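Local coordinates for uncharacterized protein (Enterococcus faecalis, PDB 3D3Y) that is of unknown function but carries a peptidase M16 domain of the inactive type, so that it is probably related to M16 metallopeptidases, at residues N13-T19 against D202-D208; Q104-V110 against E213-F218; A253-L257 against Q318-D322; F273-V277 against R394-V398; V294-L300 against Q328-I333. All blocks are in the same frame, centred on the assembly; numbering follows the deposited sequence.

Contact 1 of 5, residues N13-T19 against D202-D208; sequences NLHVIPT and DIFVLGD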
# COMPACT_ATOMS: atom_id res chain seq x y z
N ASN A 13 8.60 18.44 6.54
CA ASN A 13 9.01 19.08 5.30
C ASN A 13 7.87 19.30 4.35
O ASN A 13 6.93 18.50 4.29
CB ASN A 13 10.11 18.26 4.65
CG ASN A 13 11.36 18.26 5.48
OD1 ASN A 13 12.08 19.26 5.50
ND2 ASN A 13 11.60 17.18 6.23
N LEU A 14 7.93 20.41 3.63
CA LEU A 14 6.91 20.77 2.67
C LEU A 14 7.50 20.63 1.27
O LEU A 14 8.65 21.02 1.02
CB LEU A 14 6.42 22.22 2.90
CG LEU A 14 5.51 22.91 1.86
CD1 LEU A 14 4.15 22.20 1.66
CD2 LEU A 14 5.27 24.35 2.25
N HIS A 15 6.70 20.07 0.37
CA HIS A 15 7.14 19.86 -1.01
C HIS A 15 6.07 20.38 -1.93
O HIS A 15 4.93 19.90 -1.91
CB HIS A 15 7.39 18.36 -1.30
CG HIS A 15 8.16 17.67 -0.22
ND1 HIS A 15 9.53 17.65 -0.17
CD2 HIS A 15 7.74 16.98 0.87
CE1 HIS A 15 9.93 16.98 0.89
NE2 HIS A 15 8.86 16.56 1.54
N VAL A 16 6.43 21.38 -2.73
CA VAL A 16 5.50 22.02 -3.65
C VAL A 16 5.87 21.59 -5.07
O VAL A 16 7.02 21.76 -5.49
CB VAL A 16 5.58 23.56 -3.50
CG1 VAL A 16 4.68 24.26 -4.54
CG2 VAL A 16 5.24 24.00 -2.06
N ILE A 17 4.89 21.02 -5.79
CA ILE A 17 5.06 20.54 -7.15
C ILE A 17 4.18 21.38 -8.08
O ILE A 17 2.97 21.10 -8.25
CB ILE A 17 4.78 19.00 -7.32
CG1 ILE A 17 5.62 18.15 -6.35
CG2 ILE A 17 5.14 18.53 -8.75
CD1 ILE A 17 5.03 17.96 -5.02
N PRO A 18 4.77 22.45 -8.66
CA PRO A 18 4.03 23.35 -9.55
C PRO A 18 3.75 22.65 -10.86
O PRO A 18 4.61 21.97 -11.40
CB PRO A 18 5.02 24.52 -9.80
CG PRO A 18 6.08 24.35 -8.79
CD PRO A 18 6.16 22.89 -8.49
N THR A 19 2.54 22.85 -11.37
CA THR A 19 2.15 22.28 -12.65
C THR A 19 0.91 23.01 -13.14
O THR A 19 0.13 23.50 -12.34
CB THR A 19 1.87 20.77 -12.54
OG1 THR A 19 1.39 20.29 -13.79
CG2 THR A 19 0.82 20.44 -11.43
N ASP A 202 5.58 14.66 5.89
CA ASP A 202 5.87 15.31 4.61
C ASP A 202 4.55 15.77 3.99
O ASP A 202 3.55 15.05 4.00
CB ASP A 202 6.67 14.38 3.68
CG ASP A 202 8.11 14.24 4.12
OD1 ASP A 202 8.95 15.08 3.74
OD2 ASP A 202 8.40 13.29 4.89
N ILE A 203 4.56 17.00 3.50
CA ILE A 203 3.35 17.64 2.99
C ILE A 203 3.64 17.95 1.55
O ILE A 203 4.70 18.53 1.22
CB ILE A 203 3.04 18.93 3.76
CG1 ILE A 203 2.81 18.60 5.23
CG2 ILE A 203 1.81 19.63 3.15
CD1 ILE A 203 2.63 19.83 6.14
N PHE A 204 2.72 17.52 0.70
CA PHE A 204 2.84 17.72 -0.74
C PHE A 204 1.68 18.56 -1.27
O PHE A 204 0.51 18.37 -0.87
CB PHE A 204 2.87 16.38 -1.46
CG PHE A 204 4.13 15.61 -1.24
CD1 PHE A 204 5.11 15.58 -2.22
CD2 PHE A 204 4.34 14.92 -0.04
CE1 PHE A 204 6.29 14.89 -2.00
CE2 PHE A 204 5.52 14.22 0.16
CZ PHE A 204 6.49 14.20 -0.81
N VAL A 205 2.01 19.47 -2.18
CA VAL A 205 1.03 20.27 -2.87
C VAL A 205 1.35 20.19 -4.34
O VAL A 205 2.43 20.60 -4.77
CB VAL A 205 1.05 21.76 -2.39
CG1 VAL A 205 -0.04 22.54 -3.12
CG2 VAL A 205 0.83 21.82 -0.89
N LEU A 206 0.40 19.64 -5.11
CA LEU A 206 0.55 19.48 -6.55
C LEU A 206 -0.56 20.27 -7.24
O LEU A 206 -1.77 19.98 -7.06
CB LEU A 206 0.47 17.99 -6.93
CG LEU A 206 0.28 17.69 -8.43
CD1 LEU A 206 1.62 17.75 -9.11
CD2 LEU A 206 -0.33 16.34 -8.64
N GLY A 207 -0.15 21.26 -8.03
CA GLY A 207 -1.13 22.08 -8.76
C GLY A 207 -0.50 23.38 -9.23
O GLY A 207 0.73 23.56 -9.10
N ASP A 208 -1.33 24.27 -9.78
CA ASP A 208 -0.86 25.57 -10.26
C ASP A 208 -0.75 26.49 -9.07
O ASP A 208 -1.62 27.31 -8.81
CB ASP A 208 -1.81 26.14 -11.32
CG ASP A 208 -1.28 27.43 -11.96
OD1 ASP A 208 -0.15 27.87 -11.67
OD2 ASP A 208 -2.02 28.00 -12.78
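Residues 13-19 and 202-208 run side by side as a parallel strand pair inside the six-stranded mixed sheet of the N-terminal half, an alpha/beta layout as in M16 peptidases. The axes approach to 4.7 Å at an angle of 15°, and the ladder alternates as parallel pairing requires: His-15 N donates to Ile-203 O (2.7 Å), and His-15 O accepts from Val-205 N (3.0 Å). Burying 77 Å², His-15 also lies in an offset stack on the ring of Phe-204, centroids 4.5 Å apart and planes at 26°, its CB sitting over the Phe-204 face. Ile-17 (70 Å²) repeats the ladder, with N to Val-205 O at 2.7 Å and Gly-207 N to Ile-17 O at 3.1 Å. Its CD1 meets the edge of Phe-204 at CD1 (3.7 Å). Thr-19 (68 Å²) extends the pairing past the strand end through N to Gly-207 O (3.0 Å), and its CG2 touches Leu-206 CD1 at 3.6 Å. Helix 211-219 covers the face bearing Leu-14 and Val-205, helix 368-380 the face of His-15. On the latter, Asp-202 OD2 forms a salt bridge to Lys-230, while OD1 accepts from His-15 NE2 at 2.7 Å, almost linearly at 177°.

Contact 2 of 5, residues Q104-V110 against E213-F218; sequences QVLAEAV and ELVPLF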
# COMPACT_ATOMS: atom_id res chain seq x y z
N GLN A 104 -9.93 32.31 -1.31
CA GLN A 104 -8.54 32.20 -0.88
C GLN A 104 -8.31 30.73 -0.58
O GLN A 104 -7.96 30.36 0.53
CB GLN A 104 -8.28 33.04 0.37
CG GLN A 104 -8.08 34.51 0.11
CD GLN A 104 -7.02 34.79 -0.94
OE1 GLN A 104 -6.02 34.06 -1.03
NE2 GLN A 104 -7.23 35.82 -1.74
N VAL A 105 -8.52 29.90 -1.60
CA VAL A 105 -8.71 28.47 -1.39
C VAL A 105 -7.55 27.79 -0.65
O VAL A 105 -7.77 26.91 0.18
CB VAL A 105 -9.05 27.72 -2.71
CG1 VAL A 105 -7.79 27.52 -3.56
CG2 VAL A 105 -9.71 26.36 -2.39
N LEU A 106 -6.32 28.20 -0.93
CA LEU A 106 -5.17 27.58 -0.32
C LEU A 106 -5.14 27.88 1.16
O LEU A 106 -4.99 26.96 1.98
CB LEU A 106 -3.88 28.01 -1.01
CG LEU A 106 -3.67 27.46 -2.42
CD1 LEU A 106 -2.51 28.18 -3.10
CD2 LEU A 106 -3.46 25.95 -2.38
N ALA A 107 -5.32 29.15 1.51
CA ALA A 107 -5.39 29.56 2.92
C ALA A 107 -6.52 28.84 3.66
O ALA A 107 -6.35 28.39 4.79
CB ALA A 107 -5.52 31.07 3.06
N GLU A 108 -7.66 28.72 2.99
CA GLU A 108 -8.83 28.09 3.59
C GLU A 108 -8.63 26.57 3.77
O GLU A 108 -8.97 26.00 4.82
CB GLU A 108 -10.07 28.45 2.77
CG GLU A 108 -10.40 29.96 2.85
CD GLU A 108 -11.53 30.40 1.93
OE1 GLU A 108 -11.25 30.73 0.74
OE2 GLU A 108 -12.67 30.45 2.41
N ALA A 109 -8.00 25.93 2.78
CA ALA A 109 -7.69 24.50 2.94
C ALA A 109 -6.69 24.23 4.05
O ALA A 109 -6.86 23.29 4.82
CB ALA A 109 -7.24 23.85 1.57
N VAL A 110 -5.62 25.03 4.14
CA VAL A 110 -4.64 24.83 5.22
C VAL A 110 -5.28 25.03 6.58
O VAL A 110 -4.98 24.31 7.51
CB VAL A 110 -3.41 25.75 5.07
CG1 VAL A 110 -2.46 25.62 6.26
CG2 VAL A 110 -2.66 25.42 3.78
N GLU A 213 3.58 31.65 -1.79
CA GLU A 213 2.30 31.71 -1.07
C GLU A 213 2.19 30.62 0.00
O GLU A 213 1.74 30.90 1.12
CB GLU A 213 1.09 31.64 -2.00
CG GLU A 213 -0.25 31.75 -1.21
CD GLU A 213 -1.50 31.76 -2.08
OE1 GLU A 213 -2.58 32.16 -1.56
OE2 GLU A 213 -1.41 31.37 -3.28
N LEU A 214 2.60 29.40 -0.33
CA LEU A 214 2.34 28.23 0.53
C LEU A 214 3.17 28.17 1.81
O LEU A 214 2.70 27.71 2.84
CB LEU A 214 2.52 26.93 -0.27
CG LEU A 214 1.33 26.58 -1.18
CD1 LEU A 214 1.74 25.59 -2.26
CD2 LEU A 214 0.16 26.03 -0.36
N VAL A 215 4.42 28.61 1.75
CA VAL A 215 5.28 28.46 2.91
C VAL A 215 4.69 29.17 4.13
O VAL A 215 4.57 28.55 5.17
CB VAL A 215 6.77 28.84 2.61
CG1 VAL A 215 7.59 28.82 3.87
CG2 VAL A 215 7.34 27.84 1.63
N PRO A 216 4.30 30.45 4.00
CA PRO A 216 3.65 31.12 5.14
C PRO A 216 2.41 30.38 5.64
O PRO A 216 2.26 30.20 6.86
CB PRO A 216 3.25 32.49 4.58
CG PRO A 216 4.15 32.71 3.41
CD PRO A 216 4.46 31.36 2.84
N LEU A 217 1.55 29.91 4.74
CA LEU A 217 0.35 29.17 5.17
C LEU A 217 0.74 27.97 6.04
O LEU A 217 0.24 27.82 7.16
CB LEU A 217 -0.53 28.73 3.98
CG LEU A 217 -0.99 29.87 3.07
CD1 LEU A 217 -1.86 29.33 1.94
CD2 LEU A 217 -1.70 30.96 3.86
N PHE A 218 1.64 27.14 5.52
CA PHE A 218 1.97 25.90 6.22
C PHE A 218 2.76 26.11 7.50
O PHE A 218 2.70 25.29 8.42
CB PHE A 218 2.62 24.88 5.27
CG PHE A 218 1.61 24.08 4.52
CD1 PHE A 218 1.33 24.37 3.19
CD2 PHE A 218 0.88 23.08 5.16
CE1 PHE A 218 0.34 23.62 2.50
CE2 PHE A 218 -0.10 22.35 4.50
CZ PHE A 218 -0.36 22.61 3.17
O HOH W 1 -5.51 31.03 -1.97
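Apolar packing dominates where helix 105-118 meets helix 211-219; the short segments run at 25° to each other with axes 9.9 Å apart. Leu-217 presses into the space between Leu-106, Ala-107 and Val-110: its CD1 is 3.8 Å from Leu-106 CB, its CD2 3.9 Å from Ala-107 CB and its CB 3.9 Å from Val-110 CG2. Deeper in, Leu-106 CD2 meets Leu-214 CD2 at 4.1 Å. One CH-pi contact is added, Val-110 CG2 standing 3.9 Å from the Phe-218 ring centroid and 21° off the ring normal. Polar linkage is indirect: a water accepts from Leu-106 N (3.1 Å), in the first turn of its helix, and lies 3.2 Å from Glu-213 OE1, to which it can donate. Both helices lie on one face of the N-terminal sheet, Leu-106 reaching Ile-94 and Leu-214 reaching Val-205. With no direct hydrogen bond between the segments, the direct contact is made by apolar side chains, including the Phe-218 ring, and polar bridging is confined to the end near Gln-104 and Glu-213.

Contact 3 of 5, residues A253-L257 against Q318-D322; sequences AQSKL and QTGID. With ACT (acetate ion), chain C; EDO (1,2-ethanediol), chain G.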
# COMPACT_ATOMS: atom_id res chain seq x y z
N ALA A 253 -16.50 -23.78 -0.30
CA ALA A 253 -16.84 -24.45 -1.56
C ALA A 253 -15.63 -24.59 -2.48
O ALA A 253 -15.73 -25.22 -3.53
CB ALA A 253 -17.95 -23.73 -2.27
N GLN A 254 -14.49 -24.04 -2.07
CA GLN A 254 -13.27 -24.00 -2.87
C GLN A 254 -12.09 -23.84 -1.92
O GLN A 254 -12.13 -22.96 -1.05
CB GLN A 254 -13.30 -22.78 -3.81
CG GLN A 254 -12.21 -22.76 -4.86
CD GLN A 254 -12.27 -21.50 -5.75
OE1 GLN A 254 -11.50 -20.56 -5.56
NE2 GLN A 254 -13.17 -21.50 -6.70
N SER A 255 -11.05 -24.66 -2.07
CA SER A 255 -9.85 -24.54 -1.22
C SER A 255 -8.90 -23.50 -1.79
O SER A 255 -8.98 -23.18 -2.97
CB SER A 255 -9.13 -25.88 -1.09
OG SER A 255 -9.97 -26.84 -0.46
N LYS A 256 -8.02 -22.97 -0.96
CA LYS A 256 -7.01 -22.02 -1.41
C LYS A 256 -5.64 -22.62 -1.21
O LYS A 256 -5.36 -23.20 -0.16
CB LYS A 256 -7.10 -20.70 -0.62
CG LYS A 256 -8.50 -20.09 -0.57
CD LYS A 256 -9.01 -19.79 -1.97
CE LYS A 256 -10.36 -19.08 -2.00
NZ LYS A 256 -10.78 -18.86 -3.44
N LEU A 257 -4.79 -22.50 -2.22
CA LEU A 257 -3.42 -22.97 -2.06
C LEU A 257 -2.46 -21.89 -2.51
O LEU A 257 -2.40 -21.55 -3.71
CB LEU A 257 -3.22 -24.31 -2.83
CG LEU A 257 -1.78 -24.88 -2.84
CD1 LEU A 257 -1.29 -25.22 -1.39
CD2 LEU A 257 -1.69 -26.13 -3.76
N GLN A 318 -1.02 -17.42 -5.79
CA GLN A 318 -2.29 -17.71 -5.14
C GLN A 318 -3.17 -18.52 -6.08
O GLN A 318 -3.33 -18.14 -7.24
CB GLN A 318 -2.99 -16.39 -4.81
CG GLN A 318 -2.24 -15.53 -3.79
CD GLN A 318 -2.99 -14.24 -3.54
OE1 GLN A 318 -4.20 -14.24 -3.26
NE2 GLN A 318 -2.28 -13.13 -3.67
N THR A 319 -3.75 -19.63 -5.59
CA THR A 319 -4.65 -20.47 -6.36
C THR A 319 -5.94 -20.79 -5.58
O THR A 319 -5.93 -20.81 -4.35
CB THR A 319 -3.96 -21.81 -6.80
OG1 THR A 319 -3.79 -22.68 -5.68
CG2 THR A 319 -2.54 -21.55 -7.43
N GLY A 320 -7.02 -21.00 -6.32
CA GLY A 320 -8.24 -21.67 -5.80
C GLY A 320 -8.32 -23.01 -6.50
O GLY A 320 -8.18 -23.11 -7.76
N ILE A 321 -8.53 -24.07 -5.71
CA ILE A 321 -8.46 -25.45 -6.22
C ILE A 321 -9.51 -26.30 -5.53
O ILE A 321 -10.12 -25.85 -4.55
CB ILE A 321 -7.05 -26.11 -6.01
CG1 ILE A 321 -6.74 -26.32 -4.53
CG2 ILE A 321 -5.90 -25.26 -6.70
CD1 ILE A 321 -5.49 -27.20 -4.26
N ASP A 322 -9.74 -27.49 -6.08
CA ASP A 322 -10.35 -28.56 -5.31
C ASP A 322 -9.22 -29.13 -4.45
O ASP A 322 -8.16 -29.50 -4.98
CB ASP A 322 -10.92 -29.64 -6.23
CG ASP A 322 -12.14 -29.16 -7.04
OD1 ASP A 322 -12.78 -28.14 -6.69
OD2 ASP A 322 -12.47 -29.84 -8.03
C ACT C . -12.70 -28.44 -2.07
O ACT C . -13.61 -27.61 -1.88
OXT ACT C . -11.55 -28.14 -1.69
CH3 ACT C . -12.99 -29.73 -2.72
C1 EDO G . -10.82 -27.39 -11.07
O1 EDO G . -10.54 -28.62 -10.38
C2 EDO G . -12.04 -27.66 -11.93
O2 EDO G . -12.25 -26.59 -12.87
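Thr-319 OG1 donates to Leu-257 O at 2.7 Å, the shortest hydrogen bond between these segments, adding to a backbone ladder in which Leu-257 N donates to Thr-319 O (2.9 Å) and Thr-319 N returns a weak bond to Leu-257 O (3.0 Å, 134°). The other hydrogen-bonded pair is Ser-255 with Ile-321, N to O at 2.9 Å in both directions. Lys-256 and Gly-320 form the non-hydrogen-bonded pair between them, CA atoms 4.6 Å apart, in this antiparallel part of the five-stranded C-terminal sheet. On the Lys-256 face, NZ donates to Gln-254 OE1 (2.8 Å) and is also bonded to Tyr-303 OH; with Gln-254 placed as it is, a CB on Gly-320 would clash, 2.1 Å from that OE1. At the start of strand 255-262, Ser-255 OG, also bonded to Gly-420 N, makes a very short 2.4 Å bond to OXT of an acetate, probably from the crystallisation liquor. Leu-257 CB packs on Ile-321 CD1 (3.9 Å). Their face is thus mixed: the hydroxyls of Thr-319 and Ser-255 are spent on hydrogen bonds, which leaves Leu-257 and Ile-321 to meet helix 326-341.

Contact 4 of 5, residues F273-V277 against R394-V398; sequences FALQV and RINAV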
# COMPACT_ATOMS: atom_id res chain seq x y z
N PHE A 273 13.63 -4.69 -13.08
CA PHE A 273 12.83 -4.77 -14.32
C PHE A 273 12.64 -6.21 -14.82
O PHE A 273 11.53 -6.61 -15.22
CB PHE A 273 13.40 -3.84 -15.42
CG PHE A 273 13.16 -2.41 -15.12
CD1 PHE A 273 11.96 -1.80 -15.51
CD2 PHE A 273 14.09 -1.67 -14.38
CE1 PHE A 273 11.70 -0.48 -15.19
CE2 PHE A 273 13.83 -0.34 -14.04
CZ PHE A 273 12.65 0.25 -14.45
N ALA A 274 13.73 -6.99 -14.77
CA ALA A 274 13.68 -8.43 -15.07
C ALA A 274 12.60 -9.15 -14.23
O ALA A 274 11.92 -10.05 -14.71
CB ALA A 274 15.07 -9.07 -14.79
N LEU A 275 12.45 -8.73 -12.98
CA LEU A 275 11.43 -9.34 -12.09
C LEU A 275 10.02 -8.97 -12.53
O LEU A 275 9.11 -9.81 -12.54
CB LEU A 275 11.68 -8.94 -10.63
CG LEU A 275 10.58 -9.32 -9.63
CD1 LEU A 275 10.60 -10.84 -9.46
CD2 LEU A 275 10.87 -8.61 -8.28
N GLN A 276 9.85 -7.72 -12.97
CA GLN A 276 8.56 -7.27 -13.50
C GLN A 276 8.12 -8.22 -14.64
O GLN A 276 6.98 -8.69 -14.67
CB GLN A 276 8.69 -5.83 -14.02
CG GLN A 276 9.00 -4.77 -12.95
CD GLN A 276 7.82 -4.57 -12.01
OE1 GLN A 276 6.66 -4.81 -12.38
NE2 GLN A 276 8.10 -4.14 -10.79
N VAL A 277 9.05 -8.51 -15.54
CA VAL A 277 8.77 -9.34 -16.69
C VAL A 277 8.63 -10.79 -16.26
O VAL A 277 7.68 -11.46 -16.70
CB VAL A 277 9.84 -9.15 -17.82
CG1 VAL A 277 9.57 -10.10 -19.02
CG2 VAL A 277 9.87 -7.68 -18.28
N ARG A 394 13.86 0.37 -20.13
CA ARG A 394 14.32 -0.73 -19.30
C ARG A 394 13.39 -1.94 -19.38
O ARG A 394 13.88 -3.08 -19.47
CB ARG A 394 14.58 -0.26 -17.87
CG ARG A 394 15.91 0.49 -17.78
CD ARG A 394 16.22 0.91 -16.38
NE ARG A 394 17.44 1.72 -16.32
CZ ARG A 394 18.17 1.87 -15.21
NH1 ARG A 394 17.80 1.27 -14.08
NH2 ARG A 394 19.26 2.60 -15.24
N ILE A 395 12.08 -1.70 -19.41
CA ILE A 395 11.15 -2.82 -19.71
C ILE A 395 11.45 -3.49 -21.06
O ILE A 395 11.57 -4.74 -21.17
CB ILE A 395 9.66 -2.38 -19.62
CG1 ILE A 395 9.29 -2.10 -18.15
CG2 ILE A 395 8.73 -3.47 -20.16
CD1 ILE A 395 9.26 -3.38 -17.23
N ASN A 396 11.57 -2.67 -22.10
CA ASN A 396 11.92 -3.16 -23.44
C ASN A 396 13.20 -3.99 -23.53
O ASN A 396 13.27 -4.93 -24.32
CB ASN A 396 11.96 -2.01 -24.45
CG ASN A 396 10.58 -1.55 -24.87
OD1 ASN A 396 9.63 -2.34 -24.98
ND2 ASN A 396 10.46 -0.27 -25.12
N ALA A 397 14.20 -3.66 -22.71
CA ALA A 397 15.52 -4.28 -22.81
C ALA A 397 15.69 -5.59 -22.05
O ALA A 397 16.75 -6.25 -22.16
CB ALA A 397 16.62 -3.28 -22.38
N VAL A 398 14.68 -5.98 -21.25
CA VAL A 398 14.78 -7.24 -20.50
C VAL A 398 15.00 -8.42 -21.45
O VAL A 398 14.29 -8.56 -22.44
CB VAL A 398 13.56 -7.50 -19.56
CG1 VAL A 398 13.69 -8.87 -18.86
CG2 VAL A 398 13.42 -6.36 -18.51
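This is a helix-helix contact in the C-terminal half, helix 388-397 and the residue following it lying against helix 272-284. Arg-394 comes first. Its aliphatic part covers the Phe-273 ring: CB lies 3.6 Å from the ring centroid and 4° off the normal, a nearly ideal CH-pi geometry, and CD is 3.6 Å from Phe-273 CE2. The charged end is engaged by its own helix, through a salt bridge from NE to Glu-390. Trp-391, one turn before Ile-395, meets Phe-273 edge-to-face, so Phe-273, with 95 Å² of the residue covered by 394-398, is held by several neighbours. Ile-395 follows at the ring edge, CD1 to Phe-273 CD1 at 3.6 Å, and the same methyl reaches Gln-276 CB at 4.1 Å. The helix continues with Asn-396 directed away, its OD1 bonded to Lys-358; the next side chain to face helix 272-284 is that of Val-398. There phi/psi of -57/131 show that the backbone has left the helix, and the side chain drops between Phe-273, its neighbour Ala-274 and Val-277 one turn on. Helix 400-409 lies next to this spot, Ile-403 touching both Val-277 and Val-398. Val-398 CG2 is 3.8 Å from Ala-274 N and equally 3.8 Å from Val-277 CG2.

Contact 5 of 5, residues V294-L300 against Q328-I333; sequences VREKEHL and QVLRLI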
# COMPACT_ATOMS: atom_id res chain seq x y z
N VAL A 294 -1.77 -24.47 -15.55
CA VAL A 294 -2.43 -25.02 -14.36
C VAL A 294 -3.94 -24.75 -14.44
O VAL A 294 -4.74 -25.65 -14.22
CB VAL A 294 -1.88 -24.47 -13.03
CG1 VAL A 294 -2.46 -25.29 -11.85
CG2 VAL A 294 -0.36 -24.47 -13.02
N ARG A 295 -4.33 -23.53 -14.78
CA ARG A 295 -5.75 -23.23 -14.93
C ARG A 295 -6.34 -23.80 -16.23
O ARG A 295 -7.27 -24.61 -16.20
CB ARG A 295 -5.96 -21.72 -14.87
CG ARG A 295 -7.41 -21.30 -15.00
CD ARG A 295 -7.50 -19.80 -15.00
NE ARG A 295 -8.89 -19.36 -15.12
CZ ARG A 295 -9.39 -18.27 -14.53
NH1 ARG A 295 -8.62 -17.49 -13.76
NH2 ARG A 295 -10.67 -17.98 -14.70
N GLU A 296 -5.83 -23.35 -17.37
CA GLU A 296 -6.19 -23.95 -18.65
C GLU A 296 -5.38 -25.25 -18.76
O GLU A 296 -4.51 -25.53 -17.92
CB GLU A 296 -5.84 -23.02 -19.81
CG GLU A 296 -6.37 -21.58 -19.65
CD GLU A 296 -7.85 -21.43 -20.05
OE1 GLU A 296 -8.37 -22.31 -20.74
OE2 GLU A 296 -8.48 -20.41 -19.70
N LYS A 297 -5.71 -26.03 -19.77
CA LYS A 297 -5.01 -27.28 -20.07
C LYS A 297 -5.23 -28.36 -19.01
O LYS A 297 -5.98 -29.29 -19.26
CB LYS A 297 -3.53 -27.02 -20.40
CG LYS A 297 -3.38 -26.08 -21.61
CD LYS A 297 -1.99 -26.14 -22.21
CE LYS A 297 -1.65 -24.84 -22.91
NZ LYS A 297 -0.16 -24.64 -22.88
N GLU A 298 -4.62 -28.22 -17.83
CA GLU A 298 -4.79 -29.25 -16.81
C GLU A 298 -6.10 -29.08 -16.02
O GLU A 298 -6.55 -30.02 -15.39
CB GLU A 298 -3.59 -29.33 -15.85
CG GLU A 298 -2.24 -29.47 -16.55
CD GLU A 298 -1.75 -30.89 -16.71
OE1 GLU A 298 -2.55 -31.86 -16.52
OE2 GLU A 298 -0.54 -31.04 -17.03
N HIS A 299 -6.70 -27.89 -16.09
CA HIS A 299 -7.94 -27.60 -15.38
C HIS A 299 -7.84 -27.96 -13.87
O HIS A 299 -8.77 -28.53 -13.30
CB HIS A 299 -9.18 -28.29 -16.04
CG HIS A 299 -9.25 -28.14 -17.54
ND1 HIS A 299 -9.22 -26.91 -18.18
CD2 HIS A 299 -9.38 -29.07 -18.52
CE1 HIS A 299 -9.31 -27.10 -19.49
NE2 HIS A 299 -9.40 -28.40 -19.73
N LEU A 300 -6.71 -27.68 -13.24
CA LEU A 300 -6.57 -28.05 -11.83
C LEU A 300 -6.71 -26.87 -10.88
O LEU A 300 -6.70 -27.06 -9.66
CB LEU A 300 -5.27 -28.79 -11.55
CG LEU A 300 -5.19 -30.26 -12.01
CD1 LEU A 300 -4.03 -30.86 -11.27
CD2 LEU A 300 -6.48 -31.05 -11.74
N GLN A 328 -0.69 -32.28 -6.71
CA GLN A 328 -0.54 -32.13 -8.16
C GLN A 328 -0.41 -30.67 -8.61
O GLN A 328 0.38 -30.37 -9.51
CB GLN A 328 -1.68 -32.81 -8.91
CG GLN A 328 -1.40 -32.93 -10.38
CD GLN A 328 -2.40 -33.80 -11.08
OE1 GLN A 328 -3.24 -34.46 -10.44
NE2 GLN A 328 -2.33 -33.81 -12.42
N VAL A 329 -1.18 -29.77 -8.00
CA VAL A 329 -1.02 -28.36 -8.30
C VAL A 329 0.39 -27.87 -7.90
O VAL A 329 1.01 -27.12 -8.63
CB VAL A 329 -2.11 -27.49 -7.63
CG1 VAL A 329 -1.81 -25.97 -7.81
CG2 VAL A 329 -3.53 -27.81 -8.18
N LEU A 330 0.91 -28.30 -6.75
CA LEU A 330 2.26 -27.85 -6.38
C LEU A 330 3.30 -28.33 -7.38
O LEU A 330 4.21 -27.58 -7.72
CB LEU A 330 2.62 -28.33 -4.98
CG LEU A 330 1.84 -27.77 -3.81
CD1 LEU A 330 2.30 -28.54 -2.57
CD2 LEU A 330 2.15 -26.26 -3.70
N ARG A 331 3.16 -29.58 -7.86
CA ARG A 331 4.09 -30.12 -8.88
C ARG A 331 3.99 -29.34 -10.21
O ARG A 331 5.01 -29.02 -10.83
CB ARG A 331 3.88 -31.63 -9.10
CG ARG A 331 4.22 -32.47 -7.83
CD ARG A 331 4.14 -34.02 -8.08
NE ARG A 331 2.77 -34.55 -8.15
CZ ARG A 331 2.07 -35.07 -7.13
NH1 ARG A 331 2.58 -35.14 -5.90
NH2 ARG A 331 0.83 -35.52 -7.33
N LEU A 332 2.77 -29.02 -10.63
CA LEU A 332 2.58 -28.27 -11.87
C LEU A 332 3.22 -26.87 -11.80
O LEU A 332 3.85 -26.44 -12.75
CB LEU A 332 1.09 -28.13 -12.21
CG LEU A 332 0.33 -29.41 -12.62
CD1 LEU A 332 -1.20 -29.20 -12.70
CD2 LEU A 332 0.87 -29.97 -13.94
N ILE A 333 3.00 -26.16 -10.70
CA ILE A 333 3.60 -24.84 -10.46
C ILE A 333 5.14 -24.91 -10.50
O ILE A 333 5.80 -24.07 -11.15
CB ILE A 333 3.19 -24.27 -9.09
CG1 ILE A 333 1.70 -23.90 -9.09
CG2 ILE A 333 4.06 -23.04 -8.70
CD1 ILE A 333 1.14 -23.66 -7.65
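Leu-332 lies over the aliphatic groups of Leu-300 and Val-294, its CD1 3.6 Å from Leu-300 CD1 and its CB 4.0 Å from Val-294 CG2; at 77 Å² it is the most heavily covered residue of the pair. Glu-298 reaches the other methyl, OE2 standing 3.6 Å from Leu-332 CD2, a van der Waals contact at the exposed border. One turn earlier on the helix, Val-329 fills the space beside it: CG1 approaches Val-294 CG1 at 4.1 Å and CG2 approaches Leu-300 CB at 3.9 Å. Helix 326-341, which carries these residues, packs on the C-terminal sheet of the M16-like alpha/beta domain, Val-329 touching Ile-321 and Ile-333 touching Val-317. Opposite it, helix 289-295 ends in a loop that folds back so that Leu-300 N donates to Val-294 O (3.0 Å). A classic gamma turn at Lys-297, phi/psi 68/-73, lies within it, marked by a weak bond from Glu-298 N to Glu-296 O (2.7 Å). Leu-300 CD1 also rests against Gln-328 CD at 3.4 Å.

From the N terminus, contact 1 opens first, joining residues 13-19 to 202-208 and closing a loop of 182 residues. Contact 2, closing 102, crosses it: 104-110 lies within that loop, 213-218 beyond it, so strand 200-207 and the following helix 211-219 are tied in together. The two touch through Val-205 and Leu-214. After both have closed, the C-terminal half begins. Contact 3 (60 residues) crosses contacts 4 (116) and 5 (27), while contact 5 is nested inside the loop of contact 4. Contacts 3 and 5 meet through Ile-321 and Val-329, joining sheet to helix; contact 4, which touches neither, joins helix 272-284 to the end of helix 388-397. Contacts 1 and 3 sit about 45 Å apart between centres.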